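Local coordinates for pseudoazurin (Methylobacterium extorquens, PDB 1PMY), which binds one copper ion and probably carries single electrons between redox partners in the periplasm, at residues F68-F76 / A88-L99; E43-D51 / N98-H107. All blocks are in the same frame, centred on the assembly; numbering follows the deposited sequence.

Interaction 1. Residues F68-F76 / A88-L99; sequences FDKEGVYGF and ALVVVGDKRDNL
Tyr74 and Val90 pair at the middle of an antiparallel beta hairpin, strands 72-76 and 88-92, whose run of backbone hydrogen bonds extends from Gly72 and Val92 to Phe76 and Ala88. Beyond the strands the chain of 93-99 folds round so that the Asn98 side chain meets the edge of strand 72-76 turned away from 88-92, where Val73, in a non-hydrogen-bonded pair with Val91, offers its N and O. Its CG sits between the backbone N and the carbonyl carbon (chi1 80°), which lays the amide along Val73: ND2 donates to Val73 O at 2.7 Å, while OD1 takes Val73 N at 3.1 Å on a lone pair, almost straight. Two bonds thus fix the amide's rotation and satisfy both polar backbone atoms of a buried residue. At the open end, Glu71 OE1 accepts from two backbone amides, Asp94 N at 2.9 Å from above the carboxylate plane and Lys95 N at 3.0 Å, tying down the turn after strand 88-92. On the face carrying Tyr74, Val90 and Val92, the valines fit among three aromatic rings. Val90 CG1 lies over one face of the Phe68 ring, a CH-pi contact 4.0 Å from the centroid, and Val90 CG2 meets the edge of Phe76, 3.6 Å from CE2. Val92 CG2 packs 3.6 Å from Tyr74 CE1 and also reaches Phe68. Val73 and Leu89 point to the other face, where both touch Phe119 of helix 109-120. This is the hairpin of the cupredoxin beta-sandwich, whose connecting loop supplies the copper ligands Cys78, His81 and Met86.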
ATOM      1  N   PHE A  68     -10.796  -5.316   3.276  1.00 13.82           N
ATOM      2  CA  PHE A  68     -10.021  -5.261   4.500  1.00 14.26           C
ATOM      3  C   PHE A  68     -10.899  -5.538   5.714  1.00 15.97           C
ATOM      4  O   PHE A  68     -11.832  -4.749   5.985  1.00 17.11           O
ATOM      5  CB  PHE A  68      -9.326  -3.925   4.680  1.00 13.46           C
ATOM      6  CG  PHE A  68      -8.291  -3.625   3.671  1.00 12.93           C
ATOM      7  CD1 PHE A  68      -8.564  -3.075   2.421  1.00 12.66           C
ATOM      8  CD2 PHE A  68      -6.947  -3.860   4.021  1.00 13.17           C
ATOM      9  CE1 PHE A  68      -7.541  -2.804   1.512  1.00 12.57           C
ATOM     10  CE2 PHE A  68      -5.911  -3.620   3.133  1.00 12.94           C
ATOM     11  CZ  PHE A  68      -6.184  -3.095   1.882  1.00 12.62           C
ATOM     12  N   ASP A  69     -10.546  -6.572   6.478  1.00 18.05           N
ATOM     13  CA  ASP A  69     -11.305  -6.808   7.696  1.00 19.20           C
ATOM     14  C   ASP A  69     -10.496  -6.632   8.961  1.00 18.52           C
ATOM     15  O   ASP A  69     -11.066  -6.107   9.942  1.00 18.78           O
ATOM     16  CB  ASP A  69     -12.118  -8.105   7.603  1.00 21.36           C
ATOM     17  CG  ASP A  69     -11.057  -9.208   7.695  1.00 23.26           C
ATOM     18  OD1 ASP A  69     -10.250  -9.269   6.744  1.00 24.08           O
ATOM     19  OD2 ASP A  69     -11.009  -9.881   8.780  1.00 25.62           O
ATOM     20  N   LYS A  70      -9.237  -7.021   8.967  1.00 16.97           N
ATOM     21  CA  LYS A  70      -8.418  -6.925  10.188  1.00 15.88           C
ATOM     22  C   LYS A  70      -7.964  -5.508  10.342  1.00 14.87           C
ATOM     23  O   LYS A  70      -7.441  -4.939   9.320  1.00 15.08           O
ATOM     24  CB  LYS A  70      -7.192  -7.824  10.108  1.00 17.54           C
ATOM     25  CG  LYS A  70      -7.427  -9.277   9.694  1.00 18.10           C
ATOM     26  CD  LYS A  70      -7.825 -10.111  10.893  1.00 19.46           C
ATOM     27  CE  LYS A  70      -8.275 -11.510  10.321  1.00 19.58           C
ATOM     28  NZ  LYS A  70      -8.512 -12.360  11.529  1.00 20.46           N
ATOM     29  N   GLU A  71      -8.044  -4.899  11.466  1.00 13.43           N
ATOM     30  CA  GLU A  71      -7.510  -3.512  11.653  1.00 12.95           C
ATOM     31  C   GLU A  71      -5.977  -3.523  11.775  1.00 13.24           C
ATOM     32  O   GLU A  71      -5.375  -4.555  12.170  1.00 15.17           O
ATOM     33  CB  GLU A  71      -8.078  -2.950  12.957  1.00 12.13           C
ATOM     34  CG  GLU A  71      -9.630  -2.778  12.888  1.00 12.36           C
ATOM     35  CD  GLU A  71     -10.059  -1.928  14.068  1.00 14.00           C
ATOM     36  OE1 GLU A  71      -9.318  -1.265  14.766  1.00 14.05           O
ATOM     37  OE2 GLU A  71     -11.249  -1.937  14.253  1.00 14.98           O
ATOM     38  N   GLY A  72      -5.364  -2.407  11.454  1.00 13.50           N
ATOM     39  CA  GLY A  72      -3.889  -2.321  11.530  1.00 11.96           C
ATOM     40  C   GLY A  72      -3.326  -1.640  10.282  1.00 10.98           C
ATOM     41  O   GLY A  72      -4.048  -1.025   9.503  1.00 10.23           O
ATOM     42  N   VAL A  73      -2.012  -1.707  10.178  1.00 10.71           N
ATOM     43  CA  VAL A  73      -1.170  -1.077   9.203  1.00  9.86           C
ATOM     44  C   VAL A  73      -0.673  -2.087   8.153  1.00  9.35           C
ATOM     45  O   VAL A  73      -0.225  -3.200   8.526  1.00 10.20           O
ATOM     46  CB  VAL A  73       0.102  -0.495   9.958  1.00  9.29           C
ATOM     47  CG1 VAL A  73       0.979   0.311   9.021  1.00  9.96           C
ATOM     48  CG2 VAL A  73      -0.454   0.495  11.042  1.00 10.49           C
ATOM     49  N   TYR A  74      -0.907  -1.737   6.894  1.00  9.11           N
ATOM     50  CA  TYR A  74      -0.555  -2.641   5.764  1.00  9.03           C
ATOM     51  C   TYR A  74       0.416  -1.893   4.826  1.00  8.68           C
ATOM     52  O   TYR A  74       0.127  -0.697   4.545  1.00  9.85           O
ATOM     53  CB  TYR A  74      -1.831  -2.858   4.960  1.00  8.80           C
ATOM     54  CG  TYR A  74      -2.879  -3.704   5.636  1.00  7.98           C
ATOM     55  CD1 TYR A  74      -3.697  -3.146   6.648  1.00  8.03           C
ATOM     56  CD2 TYR A  74      -3.028  -5.039   5.286  1.00  8.05           C
ATOM     57  CE1 TYR A  74      -4.701  -3.989   7.202  1.00  8.20           C
ATOM     58  CE2 TYR A  74      -4.000  -5.855   5.878  1.00  8.00           C
ATOM     59  CZ  TYR A  74      -4.846  -5.294   6.855  1.00  8.77           C
ATOM     60  OH  TYR A  74      -5.853  -6.076   7.376  1.00  9.44           O
ATOM     61  N   GLY A  75       1.448  -2.565   4.337  1.00  8.45           N
ATOM     62  CA  GLY A  75       2.309  -1.893   3.324  1.00  7.40           C
ATOM     63  C   GLY A  75       2.154  -2.790   2.041  1.00  6.17           C
ATOM     64  O   GLY A  75       2.068  -4.037   2.253  1.00  6.82           O
ATOM     65  N   PHE A  76       2.027  -2.046   0.955  1.00  6.63           N
ATOM     66  CA  PHE A  76       1.887  -2.784  -0.325  1.00  6.66           C
ATOM     67  C   PHE A  76       2.941  -2.193  -1.281  1.00  5.42           C
ATOM     68  O   PHE A  76       3.200  -1.011  -1.198  1.00  6.99           O
ATOM     69  CB  PHE A  76       0.496  -2.539  -0.950  1.00  7.62           C
ATOM     70  CG  PHE A  76      -0.656  -3.155  -0.196  1.00  8.14           C
ATOM     71  CD1 PHE A  76      -0.774  -4.528  -0.254  1.00  8.44           C
ATOM     72  CD2 PHE A  76      -1.466  -2.379   0.655  1.00  7.64           C
ATOM     73  CE1 PHE A  76      -1.793  -5.155   0.481  1.00  8.06           C
ATOM     74  CE2 PHE A  76      -2.532  -2.983   1.339  1.00  7.96           C
ATOM     75  CZ  PHE A  76      -2.640  -4.357   1.240  1.00  7.98           C
ATOM     76  N   ALA A  88       2.560   1.817  -1.114  1.00 10.13           N
ATOM     77  CA  ALA A  88       1.428   2.482  -0.499  1.00  9.36           C
ATOM     78  C   ALA A  88       1.286   1.902   0.953  1.00 10.24           C
ATOM     79  O   ALA A  88       1.630   0.744   1.228  1.00 10.99           O
ATOM     80  CB  ALA A  88       0.151   2.121  -1.261  1.00  8.88           C
ATOM     81  N   LEU A  89       0.620   2.754   1.711  1.00 11.12           N
ATOM     82  CA  LEU A  89       0.334   2.385   3.132  1.00 11.48           C
ATOM     83  C   LEU A  89      -1.179   2.514   3.374  1.00 10.55           C
ATOM     84  O   LEU A  89      -1.759   3.581   2.992  1.00 10.09           O
ATOM     85  CB  LEU A  89       1.227   3.292   3.961  1.00 12.85           C
ATOM     86  CG  LEU A  89       1.264   3.073   5.435  1.00 14.40           C
ATOM     87  CD1 LEU A  89       2.062   1.781   5.695  1.00 14.53           C
ATOM     88  CD2 LEU A  89       2.085   4.255   6.040  1.00 14.29           C
ATOM     89  N   VAL A  90      -1.720   1.482   3.934  1.00 10.33           N
ATOM     90  CA  VAL A  90      -3.146   1.332   4.264  1.00 10.02           C
ATOM     91  C   VAL A  90      -3.332   1.229   5.767  1.00  9.64           C
ATOM     92  O   VAL A  90      -2.745   0.310   6.364  1.00  8.48           O
ATOM     93  CB  VAL A  90      -3.840   0.163   3.501  1.00 10.09           C
ATOM     94  CG1 VAL A  90      -5.302   0.041   3.834  1.00  9.54           C
ATOM     95  CG2 VAL A  90      -3.558   0.351   2.004  1.00  9.54           C
ATOM     96  N   VAL A  91      -4.167   2.104   6.316  1.00  9.53           N
ATOM     97  CA  VAL A  91      -4.457   2.064   7.777  1.00 10.75           C
ATOM     98  C   VAL A  91      -5.941   1.764   7.892  1.00 10.32           C
ATOM     99  O   VAL A  91      -6.799   2.372   7.299  1.00 10.96           O
ATOM    100  CB  VAL A  91      -3.952   3.206   8.601  1.00 11.64           C
ATOM    101  CG1 VAL A  91      -2.400   3.407   8.250  1.00 12.75           C
ATOM    102  CG2 VAL A  91      -4.456   4.582   8.205  1.00 13.09           C
ATOM    103  N   VAL A  92      -6.198   0.683   8.647  1.00  9.94           N
ATOM    104  CA  VAL A  92      -7.550   0.178   8.816  1.00  9.89           C
ATOM    105  C   VAL A  92      -7.965   0.354  10.276  1.00 10.50           C
ATOM    106  O   VAL A  92      -7.334  -0.337  11.119  1.00  9.46           O
ATOM    107  CB  VAL A  92      -7.662  -1.305   8.364  1.00  9.72           C
ATOM    108  CG1 VAL A  92      -9.103  -1.857   8.521  1.00  8.70           C
ATOM    109  CG2 VAL A  92      -7.231  -1.464   6.920  1.00  9.20           C
ATOM    110  N   GLY A  93      -9.079   1.004  10.519  1.00 11.09           N
ATOM    111  CA  GLY A  93      -9.554   1.080  11.947  1.00 10.57           C
ATOM    112  C   GLY A  93      -8.522   1.803  12.795  1.00 10.51           C
ATOM    113  O   GLY A  93      -7.757   2.597  12.297  1.00 10.25           O
ATOM    114  N   ASP A  94      -8.602   1.507  14.087  1.00 10.39           N
ATOM    115  CA  ASP A  94      -7.823   2.197  15.122  1.00 11.44           C
ATOM    116  C   ASP A  94      -6.694   1.357  15.739  1.00 11.17           C
ATOM    117  O   ASP A  94      -5.791   2.039  16.308  1.00 11.29           O
ATOM    118  CB  ASP A  94      -8.764   2.668  16.285  1.00 12.08           C
ATOM    119  CG  ASP A  94      -9.816   3.673  15.814  1.00 12.33           C
ATOM    120  OD1 ASP A  94      -9.727   4.121  14.670  1.00 13.23           O
ATOM    121  OD2 ASP A  94     -10.690   3.931  16.664  1.00 12.68           O
ATOM    122  N   LYS A  95      -6.694   0.099  15.499  1.00 12.01           N
ATOM    123  CA  LYS A  95      -5.640  -0.777  16.110  1.00 13.10           C
ATOM    124  C   LYS A  95      -4.306  -0.483  15.540  1.00 12.51           C
ATOM    125  O   LYS A  95      -4.166  -0.332  14.307  1.00 12.87           O
ATOM    126  CB  LYS A  95      -5.907  -2.273  15.959  1.00 14.64           C
ATOM    127  CG  LYS A  95      -6.829  -2.765  17.075  1.00 17.21           C
ATOM    128  CD  LYS A  95      -6.478  -4.123  17.656  1.00 19.02           C
ATOM    129  CE  LYS A  95      -6.707  -5.271  16.648  1.00 20.01           C
ATOM    130  NZ  LYS A  95      -5.601  -5.330  15.680  1.00 20.61           N
ATOM    131  N   ARG A  96      -3.270  -0.393  16.406  1.00 12.62           N
ATOM    132  CA  ARG A  96      -1.934  -0.076  15.909  1.00 12.76           C
ATOM    133  C   ARG A  96      -0.894  -1.079  16.463  1.00 12.86           C
ATOM    134  O   ARG A  96       0.326  -0.793  16.540  1.00 13.67           O
ATOM    135  CB  ARG A  96      -1.514   1.333  16.142  1.00 12.88           C
ATOM    136  CG  ARG A  96      -2.418   2.464  15.615  1.00 12.80           C
ATOM    137  CD  ARG A  96      -2.296   2.670  14.158  1.00 13.91           C
ATOM    138  NE  ARG A  96      -3.237   3.696  13.644  1.00 13.76           N
ATOM    139  CZ  ARG A  96      -4.447   3.383  13.142  1.00 13.26           C
ATOM    140  NH1 ARG A  96      -4.950   2.184  13.009  1.00 12.70           N
ATOM    141  NH2 ARG A  96      -5.098   4.474  12.761  1.00 14.94           N
ATOM    142  N   ASP A  97      -1.366  -2.259  16.765  1.00 13.48           N
ATOM    143  CA  ASP A  97      -0.553  -3.375  17.288  1.00 13.53           C
ATOM    144  C   ASP A  97       0.667  -3.641  16.417  1.00 12.64           C
ATOM    145  O   ASP A  97       1.748  -3.855  17.005  1.00 12.19           O
ATOM    146  CB  ASP A  97      -1.354  -4.667  17.469  1.00 14.85           C
ATOM    147  CG  ASP A  97      -2.489  -4.659  18.425  1.00 16.81           C
ATOM    148  OD1 ASP A  97      -2.783  -3.661  19.121  1.00 18.08           O
ATOM    149  OD2 ASP A  97      -3.168  -5.719  18.507  1.00 17.63           O
ATOM    150  N   ASN A  98       0.546  -3.653  15.087  1.00 11.68           N
ATOM    151  CA  ASN A  98       1.628  -3.925  14.185  1.00 10.62           C
ATOM    152  C   ASN A  98       2.407  -2.736  13.662  1.00  9.76           C
ATOM    153  O   ASN A  98       3.316  -2.832  12.777  1.00 10.05           O
ATOM    154  CB  ASN A  98       1.228  -4.911  13.081  1.00 10.58           C
ATOM    155  CG  ASN A  98       0.446  -4.095  12.000  1.00 10.38           C
ATOM    156  OD1 ASN A  98      -0.499  -3.365  12.296  1.00 10.90           O
ATOM    157  ND2 ASN A  98       0.916  -4.243  10.769  1.00  9.85           N
ATOM    158  N   LEU A  99       2.100  -1.531  14.118  1.00  9.98           N
ATOM    159  CA  LEU A  99       2.863  -0.322  13.664  1.00 10.32           C
ATOM    160  C   LEU A  99       4.381  -0.399  13.886  1.00  9.84           C
ATOM    161  O   LEU A  99       5.088  -0.096  12.931  1.00 10.21           O
ATOM    162  CB  LEU A  99       2.254   0.870  14.452  1.00 11.14           C
ATOM    163  CG  LEU A  99       2.799   2.225  13.996  1.00 11.97           C
ATOM    164  CD1 LEU A  99       2.699   2.500  12.547  1.00 13.06           C
ATOM    165  CD2 LEU A  99       1.889   3.247  14.786  1.00 13.60           C
TER
HETATM  166  O   HOH W   1      -2.869  -4.139  14.514  1.00 27.88           O
HETATM  167  O   HOH W   2      -5.829  -7.373  13.524  1.00 35.15           O

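Interaction 2. Residues E43-D51 / N98-H107; sequences ETIKGMAPD and NLEAAKSVQH
Met48 and Asn98, with Val105 close behind, account for much of this contact, in which the loop after strand 43-44 rests on the short helix 99-103 and the chain that leaves it. The Met48 side chain lies between Ala102, Val105 and His107. CG, anti to its carbonyl carbon (chi1 -59°), packs 4.0 Å from Val105 CG2; the methyl CE, turned aside by the bend at the last torsion, comes 3.5 Å from Ala102 O. SD meets the edge of the His107 ring, 3.8 Å from CE1, a sulfur-aromatic contact near the ring plane, and Ile45 CG2 approaches that edge as well. With an alanine in place of Met48, the His107 edge would probably lose its sulfur neighbour, and a gap would be likely to open beside Val105 and Ala102. Val105 CG2 also reaches the backbone of Gly47, 3.6 Å from its O, in the type II turn of Ile45 to Met48. Asn98, whose amide ND2 bonds Val73 O, spends its other N-H on a water, 3.0 Å away. That water donates to Gly47 O and accepts from Ala49 N, so one molecule joins the two segments through three bonds. The peptide between Ala49 and Pro50 lies over one face of the Asn98 amide, with ND2 3.4 Å from Ala49 C. Phe119 of helix 109-120 also touches Met48. The arrangement is that of the C-terminal helical extension of pseudoazurin, which packs its first short helix against a loop of the cupredoxin sandwich.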
ATOM      1  N   GLU A  43       1.043  -5.939  -4.220  1.00  8.58           N
ATOM      2  CA  GLU A  43       1.467  -7.175  -3.479  1.00  7.52           C
ATOM      3  C   GLU A  43       1.823  -6.774  -2.079  1.00  7.18           C
ATOM      4  O   GLU A  43       2.446  -5.692  -1.816  1.00  7.20           O
ATOM      5  CB  GLU A  43       2.632  -7.906  -4.156  1.00  7.41           C
ATOM      6  CG  GLU A  43       3.145  -9.149  -3.434  1.00  7.73           C
ATOM      7  CD  GLU A  43       4.165  -9.990  -4.147  1.00  8.69           C
ATOM      8  OE1 GLU A  43       4.444  -9.629  -5.282  1.00  9.94           O
ATOM      9  OE2 GLU A  43       4.631 -11.010  -3.633  1.00  9.91           O
ATOM     10  N   THR A  44       1.443  -7.654  -1.178  1.00  6.88           N
ATOM     11  CA  THR A  44       1.794  -7.399   0.264  1.00  6.86           C
ATOM     12  C   THR A  44       3.356  -7.273   0.382  1.00  5.46           C
ATOM     13  O   THR A  44       4.073  -8.029  -0.331  1.00  7.49           O
ATOM     14  CB  THR A  44       1.401  -8.729   1.040  1.00  7.43           C
ATOM     15  OG1 THR A  44      -0.044  -8.857   0.908  1.00  8.56           O
ATOM     16  CG2 THR A  44       1.863  -8.791   2.514  1.00  7.94           C
ATOM     17  N   ILE A  45       3.793  -6.409   1.264  1.00  5.45           N
ATOM     18  CA  ILE A  45       5.235  -6.422   1.618  1.00  5.74           C
ATOM     19  C   ILE A  45       5.274  -7.245   2.964  1.00  6.10           C
ATOM     20  O   ILE A  45       4.626  -6.897   3.972  1.00  6.25           O
ATOM     21  CB  ILE A  45       5.759  -5.007   1.913  1.00  6.16           C
ATOM     22  CG1 ILE A  45       5.958  -4.368   0.504  1.00  6.51           C
ATOM     23  CG2 ILE A  45       7.251  -5.151   2.564  1.00  3.72           C
ATOM     24  CD1 ILE A  45       5.879  -2.820   0.607  1.00  6.75           C
ATOM     25  N   LYS A  46       5.886  -8.426   2.914  1.00  8.45           N
ATOM     26  CA  LYS A  46       5.926  -9.282   4.142  1.00 10.64           C
ATOM     27  C   LYS A  46       6.480  -8.511   5.304  1.00  9.68           C
ATOM     28  O   LYS A  46       7.471  -7.741   5.203  1.00 10.17           O
ATOM     29  CB  LYS A  46       6.844 -10.477   3.749  1.00 13.15           C
ATOM     30  CG  LYS A  46       6.728 -11.465   4.874  1.00 15.01           C
ATOM     31  CD  LYS A  46       7.109 -12.895   4.705  1.00 16.95           C
ATOM     32  CE  LYS A  46       7.666 -13.576   5.943  1.00 18.12           C
ATOM     33  NZ  LYS A  46       9.019 -12.973   6.275  1.00 19.20           N
ATOM     34  N   GLY A  47       5.891  -8.619   6.482  1.00  9.46           N
ATOM     35  CA  GLY A  47       6.286  -7.960   7.714  1.00  8.60           C
ATOM     36  C   GLY A  47       5.520  -6.627   7.825  1.00  9.38           C
ATOM     37  O   GLY A  47       5.646  -5.980   8.894  1.00 10.05           O
ATOM     38  N   MET A  48       4.677  -6.345   6.810  1.00  8.46           N
ATOM     39  CA  MET A  48       3.914  -5.064   6.868  1.00  8.94           C
ATOM     40  C   MET A  48       2.400  -5.399   6.766  1.00 10.00           C
ATOM     41  O   MET A  48       1.711  -4.928   5.847  1.00 11.69           O
ATOM     42  CB  MET A  48       4.315  -3.972   5.849  1.00  8.41           C
ATOM     43  CG  MET A  48       5.734  -3.579   5.968  1.00  7.99           C
ATOM     44  SD  MET A  48       6.191  -2.323   4.748  1.00  9.03           S
ATOM     45  CE  MET A  48       5.562  -0.862   5.610  1.00  9.69           C
ATOM     46  N   ALA A  49       1.912  -6.182   7.737  1.00 10.53           N
ATOM     47  CA  ALA A  49       0.478  -6.559   7.763  1.00 11.35           C
ATOM     48  C   ALA A  49       0.076  -7.126   9.119  1.00 11.94           C
ATOM     49  O   ALA A  49       0.904  -7.873   9.695  1.00 12.34           O
ATOM     50  CB  ALA A  49       0.158  -7.590   6.679  1.00 10.77           C
ATOM     51  N   PRO A  50      -1.151  -6.882   9.520  1.00 12.83           N
ATOM     52  CA  PRO A  50      -1.579  -7.470  10.821  1.00 13.65           C
ATOM     53  C   PRO A  50      -1.655  -8.967  10.627  1.00 15.17           C
ATOM     54  O   PRO A  50      -1.829  -9.551   9.568  1.00 14.44           O
ATOM     55  CB  PRO A  50      -2.846  -6.714  11.140  1.00 13.80           C
ATOM     56  CG  PRO A  50      -3.431  -6.378   9.796  1.00 13.25           C
ATOM     57  CD  PRO A  50      -2.187  -6.072   8.900  1.00 12.54           C
ATOM     58  N   ASP A  51      -1.443  -9.674  11.760  1.00 16.91           N
ATOM     59  CA  ASP A  51      -1.427 -11.151  11.722  1.00 18.85           C
ATOM     60  C   ASP A  51      -2.831 -11.606  11.399  1.00 18.16           C
ATOM     61  O   ASP A  51      -3.761 -10.928  11.852  1.00 18.60           O
ATOM     62  CB  ASP A  51      -0.676 -11.786  12.881  1.00 21.80           C
ATOM     63  CG  ASP A  51      -1.076 -11.264  14.215  1.00 23.78           C
ATOM     64  OD1 ASP A  51      -2.325 -11.052  14.359  1.00 25.08           O
ATOM     65  OD2 ASP A  51      -0.176 -11.038  15.098  1.00 25.12           O
ATOM     66  N   ASN A  98       0.546  -3.653  15.087  1.00 11.68           N
ATOM     67  CA  ASN A  98       1.628  -3.925  14.185  1.00 10.62           C
ATOM     68  C   ASN A  98       2.407  -2.736  13.662  1.00  9.76           C
ATOM     69  O   ASN A  98       3.316  -2.832  12.777  1.00 10.05           O
ATOM     70  CB  ASN A  98       1.228  -4.911  13.081  1.00 10.58           C
ATOM     71  CG  ASN A  98       0.446  -4.095  12.000  1.00 10.38           C
ATOM     72  OD1 ASN A  98      -0.499  -3.365  12.296  1.00 10.90           O
ATOM     73  ND2 ASN A  98       0.916  -4.243  10.769  1.00  9.85           N
ATOM     74  N   LEU A  99       2.100  -1.531  14.118  1.00  9.98           N
ATOM     75  CA  LEU A  99       2.863  -0.322  13.664  1.00 10.32           C
ATOM     76  C   LEU A  99       4.381  -0.399  13.886  1.00  9.84           C
ATOM     77  O   LEU A  99       5.088  -0.096  12.931  1.00 10.21           O
ATOM     78  CB  LEU A  99       2.254   0.870  14.452  1.00 11.14           C
ATOM     79  CG  LEU A  99       2.799   2.225  13.996  1.00 11.97           C
ATOM     80  CD1 LEU A  99       2.699   2.500  12.547  1.00 13.06           C
ATOM     81  CD2 LEU A  99       1.889   3.247  14.786  1.00 13.60           C
ATOM     82  N   GLU A 100       4.866  -0.709  15.042  1.00  9.12           N
ATOM     83  CA  GLU A 100       6.354  -0.714  15.288  1.00  9.47           C
ATOM     84  C   GLU A 100       6.962  -1.777  14.398  1.00  9.28           C
ATOM     85  O   GLU A 100       8.044  -1.525  13.816  1.00  9.75           O
ATOM     86  CB  GLU A 100       6.580  -1.016  16.782  1.00  9.99           C
ATOM     87  CG  GLU A 100       8.057  -1.138  17.228  1.00 10.86           C
ATOM     88  CD  GLU A 100       8.950   0.012  16.921  1.00 12.17           C
ATOM     89  OE1 GLU A 100       8.528   1.162  16.702  1.00 12.87           O
ATOM     90  OE2 GLU A 100      10.174  -0.323  16.831  1.00 11.82           O
ATOM     91  N   ALA A 101       6.320  -2.940  14.271  1.00  8.50           N
ATOM     92  CA  ALA A 101       6.772  -3.990  13.381  1.00  9.09           C
ATOM     93  C   ALA A 101       6.864  -3.544  11.913  1.00  8.83           C
ATOM     94  O   ALA A 101       7.850  -3.800  11.178  1.00  7.89           O
ATOM     95  CB  ALA A 101       6.073  -5.321  13.544  1.00 10.22           C
ATOM     96  N   ALA A 102       5.780  -2.901  11.476  1.00  9.45           N
ATOM     97  CA  ALA A 102       5.663  -2.521  10.023  1.00  9.34           C
ATOM     98  C   ALA A 102       6.675  -1.431   9.699  1.00  8.26           C
ATOM     99  O   ALA A 102       7.317  -1.476   8.611  1.00  9.23           O
ATOM    100  CB  ALA A 102       4.264  -2.130   9.650  1.00  9.48           C
ATOM    101  N   LYS A 103       6.857  -0.480  10.601  1.00  9.76           N
ATOM    102  CA  LYS A 103       7.799   0.667  10.421  1.00 10.76           C
ATOM    103  C   LYS A 103       9.249   0.194  10.439  1.00 11.54           C
ATOM    104  O   LYS A 103      10.138   0.711   9.762  1.00 12.25           O
ATOM    105  CB  LYS A 103       7.518   1.630  11.513  1.00 11.42           C
ATOM    106  CG  LYS A 103       7.441   3.079  11.504  1.00 14.30           C
ATOM    107  CD  LYS A 103       7.304   3.602  12.948  1.00 16.13           C
ATOM    108  CE  LYS A 103       8.526   3.591  13.808  1.00 17.09           C
ATOM    109  NZ  LYS A 103       9.017   2.404  14.581  1.00 18.14           N
ATOM    110  N   SER A 104       9.533  -0.933  11.151  1.00 11.26           N
ATOM    111  CA  SER A 104      10.855  -1.531  11.243  1.00 11.01           C
ATOM    112  C   SER A 104      11.326  -2.274  10.031  1.00 11.11           C
ATOM    113  O   SER A 104      12.526  -2.651   9.981  1.00 11.33           O
ATOM    114  CB  SER A 104      10.951  -2.396  12.520  1.00 11.32           C
ATOM    115  OG  SER A 104      10.676  -1.629  13.656  1.00 11.42           O
ATOM    116  N   VAL A 105      10.457  -2.585   9.078  1.00  9.96           N
ATOM    117  CA  VAL A 105      10.916  -3.310   7.845  1.00 10.02           C
ATOM    118  C   VAL A 105      11.787  -2.328   7.098  1.00 10.66           C
ATOM    119  O   VAL A 105      11.535  -1.113   7.052  1.00 11.29           O
ATOM    120  CB  VAL A 105       9.717  -3.909   7.104  1.00  9.50           C
ATOM    121  CG1 VAL A 105      10.164  -4.501   5.748  1.00  9.65           C
ATOM    122  CG2 VAL A 105       8.978  -4.960   7.894  1.00  9.82           C
ATOM    123  N   GLN A 106      12.931  -2.795   6.544  1.00 11.59           N
ATOM    124  CA  GLN A 106      13.869  -1.906   5.874  1.00 11.89           C
ATOM    125  C   GLN A 106      13.640  -2.013   4.359  1.00 11.47           C
ATOM    126  O   GLN A 106      13.100  -3.027   3.907  1.00 10.99           O
ATOM    127  CB  GLN A 106      15.335  -2.089   6.275  1.00 13.77           C
ATOM    128  CG  GLN A 106      15.465  -2.201   7.821  1.00 15.61           C
ATOM    129  CD  GLN A 106      16.810  -2.660   8.315  1.00 17.30           C
ATOM    130  OE1 GLN A 106      17.822  -2.916   7.679  1.00 18.10           O
ATOM    131  NE2 GLN A 106      16.848  -2.794   9.664  1.00 18.79           N
ATOM    132  N   HIS A 107      14.076  -0.981   3.728  1.00 11.88           N
ATOM    133  CA  HIS A 107      13.894  -0.888   2.220  1.00 12.86           C
ATOM    134  C   HIS A 107      15.094  -0.113   1.668  1.00 13.66           C
ATOM    135  O   HIS A 107      15.843   0.491   2.433  1.00 14.14           O
ATOM    136  CB  HIS A 107      12.609   0.004   1.965  1.00 12.01           C
ATOM    137  CG  HIS A 107      11.360  -0.538   2.599  1.00 11.05           C
ATOM    138  ND1 HIS A 107      10.792  -0.146   3.801  1.00 10.67           N
ATOM    139  CD2 HIS A 107      10.626  -1.585   2.140  1.00 10.72           C
ATOM    140  CE1 HIS A 107       9.712  -0.955   4.026  1.00 10.16           C
ATOM    141  NE2 HIS A 107       9.631  -1.821   3.019  1.00 11.26           N
TER
HETATM  142  O   HOH W   3       3.300  -6.025  10.527  1.00 12.62           O

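How the interactions relate
Interaction 1 is nested inside the chain loop that interaction 2 closes, and their centres lie only 9 Å apart. Asn98 is common to both, one amide serving strand 72-76 and the water-bridged loop. Segment 43-51 is attached directly to the hairpin: Gly75 N stands 2.8 Å from Met48 O and Gly75 O 3.1 Å from Ile45 N, both probable hydrogen bonds, while Pro50 CG packs 3.4 Å from Tyr74 OH. Segment 43-51 is thus held between the hairpin, through Gly75, and the helix 99-103 region, through Met48. Neither contact touches the metal: the copper is about 11 Å from the side chain of Ala88 and about 12 Å from that of Ile45.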